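Side-chain contact in glucoamylase (PDB 1LF6), which probably hydrolyses terminal alpha-1,4-linked glucose residues from the non-reducing ends of starch-like chains, releasing beta-D-glucose: residues 606-609 / 610-613. Numbering follows the deposited sequence.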
ATOM      1  N   ARG A 606     -14.109 -12.722  -6.591  1.00 12.21           N
ATOM      2  CA  ARG A 606     -15.280 -13.315  -7.233  1.00 14.86           C
ATOM      3  C   ARG A 606     -14.864 -13.898  -8.580  1.00 13.63           C
ATOM      4  O   ARG A 606     -15.343 -14.957  -8.990  1.00 16.16           O
ATOM      5  CB  ARG A 606     -16.388 -12.278  -7.463  1.00 15.59           C
ATOM      6  CG  ARG A 606     -17.482 -12.774  -8.405  1.00 21.86           C
ATOM      7  CD  ARG A 606     -18.248 -13.990  -7.843  1.00 21.97           C
ATOM      8  NE  ARG A 606     -19.266 -13.561  -6.898  1.00 27.63           N
ATOM      9  CZ  ARG A 606     -20.574 -13.651  -7.106  1.00 23.78           C
ATOM     10  NH1 ARG A 606     -21.413 -13.221  -6.180  1.00 28.34           N
ATOM     11  NH2 ARG A 606     -21.051 -14.193  -8.216  1.00 24.72           N
ATOM     12  N   GLY A 607     -13.981 -13.184  -9.272  1.00 15.84           N
ATOM     13  CA  GLY A 607     -13.504 -13.648 -10.560  1.00 15.09           C
ATOM     14  C   GLY A 607     -12.800 -14.979 -10.396  1.00 16.62           C
ATOM     15  O   GLY A 607     -12.952 -15.881 -11.217  1.00 16.14           O
ATOM     16  N   MET A 608     -12.026 -15.103  -9.321  1.00 17.27           N
ATOM     17  CA  MET A 608     -11.310 -16.338  -9.058  1.00 15.75           C
ATOM     18  C   MET A 608     -12.304 -17.456  -8.785  1.00 17.43           C
ATOM     19  O   MET A 608     -12.094 -18.603  -9.200  1.00 17.50           O
ATOM     20  CB  MET A 608     -10.352 -16.159  -7.878  1.00 14.50           C
ATOM     21  CG  MET A 608      -9.121 -15.347  -8.220  1.00 15.96           C
ATOM     22  SD  MET A 608      -8.139 -16.068  -9.580  1.00 15.22           S
ATOM     23  CE  MET A 608      -7.338 -17.422  -8.750  1.00 17.67           C
ATOM     24  N   TYR A 609     -13.396 -17.139  -8.096  1.00 16.16           N
ATOM     25  CA  TYR A 609     -14.399 -18.166  -7.841  1.00 16.93           C
ATOM     26  C   TYR A 609     -15.035 -18.595  -9.163  1.00 16.18           C
ATOM     27  O   TYR A 609     -15.263 -19.782  -9.392  1.00 17.21           O
ATOM     28  CB  TYR A 609     -15.500 -17.664  -6.901  1.00 16.16           C
ATOM     29  CG  TYR A 609     -16.756 -18.501  -7.022  1.00 16.99           C
ATOM     30  CD1 TYR A 609     -17.799 -18.108  -7.860  1.00 15.70           C
ATOM     31  CD2 TYR A 609     -16.861 -19.737  -6.377  1.00 16.89           C
ATOM     32  CE1 TYR A 609     -18.914 -18.925  -8.064  1.00 17.14           C
ATOM     33  CE2 TYR A 609     -17.968 -20.563  -6.572  1.00 17.77           C
ATOM     34  CZ  TYR A 609     -18.993 -20.152  -7.420  1.00 19.76           C
ATOM     35  OH  TYR A 609     -20.083 -20.967  -7.641  1.00 18.70           O
ATOM     36  N   GLU A 610     -15.320 -17.628 -10.026  1.00 18.02           N
ATOM     37  CA  GLU A 610     -15.938 -17.938 -11.305  1.00 19.04           C
ATOM     38  C   GLU A 610     -15.083 -18.921 -12.102  1.00 18.83           C
ATOM     39  O   GLU A 610     -15.616 -19.819 -12.751  1.00 20.37           O
ATOM     40  CB  GLU A 610     -16.191 -16.655 -12.098  1.00 20.28           C
ATOM     41  CG  GLU A 610     -17.256 -15.746 -11.473  1.00 21.45           C
ATOM     42  CD  GLU A 610     -18.628 -16.414 -11.362  1.00 22.54           C
ATOM     43  OE1 GLU A 610     -19.054 -17.051 -12.344  1.00 21.30           O
ATOM     44  OE2 GLU A 610     -19.285 -16.288 -10.304  1.00 21.18           O
ATOM     45  N   ILE A 611     -13.763 -18.764 -12.047  1.00 18.49           N
ATOM     46  CA  ILE A 611     -12.872 -19.674 -12.750  1.00 17.56           C
ATOM     47  C   ILE A 611     -13.062 -21.073 -12.169  1.00 18.87           C
ATOM     48  O   ILE A 611     -13.179 -22.055 -12.909  1.00 17.81           O
ATOM     49  CB  ILE A 611     -11.389 -19.253 -12.603  1.00 18.70           C
ATOM     50  CG1 ILE A 611     -11.158 -17.920 -13.332  1.00 18.71           C
ATOM     51  CG2 ILE A 611     -10.471 -20.340 -13.178  1.00 17.70           C
ATOM     52  CD1 ILE A 611      -9.733 -17.403 -13.245  1.00 16.35           C
ATOM     53  N   ALA A 612     -13.094 -21.162 -10.843  1.00 18.38           N
ATOM     54  CA  ALA A 612     -13.299 -22.443 -10.168  1.00 17.10           C
ATOM     55  C   ALA A 612     -14.611 -23.063 -10.640  1.00 16.11           C
ATOM     56  O   ALA A 612     -14.731 -24.285 -10.725  1.00 17.50           O
ATOM     57  CB  ALA A 612     -13.342 -22.231  -8.658  1.00 17.48           C
ATOM     58  N   ALA A 613     -15.589 -22.215 -10.942  1.00 15.97           N
ATOM     59  CA  ALA A 613     -16.898 -22.673 -11.405  1.00 20.38           C
ATOM     60  C   ALA A 613     -16.909 -22.974 -12.903  1.00 22.30           C
ATOM     61  O   ALA A 613     -17.964 -23.233 -13.480  1.00 23.50           O
ATOM     62  CB  ALA A 613     -17.963 -21.627 -11.080  1.00 15.96           C
TER
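Carboxylate oxygen OE2 of Glu610 lies at the edge of the Tyr609 ring and in its plane, 3.4 Å from CD1, with the carboxylate turned 74° from the ring. The same oxygen sits at the edge of the Arg606 guanidinium, near its plane, where NH2 reaches OE2 at 3.4 Å in a weak hydrogen bond within an i to i+4 salt bridge; here the two flat groups are only 25° apart. The Arg606 chain is bent at chi2 and chi3 and that of Glu610 at chi2, which brings OE2 to NH2. Arg606 is buried and its charge is met mainly by Asp560 on helix 550-562, through NH1; partly exposed Glu610 adds a weaker second carboxylate. Tyr609 packs its ring on that helix and gives its hydroxyl to Ala547 O, while the small CB of Ala613 comes obliquely to within 4.1 Å of CZ. On another flank Met608 SD touches Ile611 CD1 at 4.2 Å, apolar groups suited to facing helix 653-668. Four i+4 to i backbone bonds end with Ala613 N to Tyr609 O (2.9 Å), Ala613 being first to leave helical geometry. These are the C-terminal turns of helix 600-612, within the family 15 catalytic domain, an (alpha/alpha) barrel.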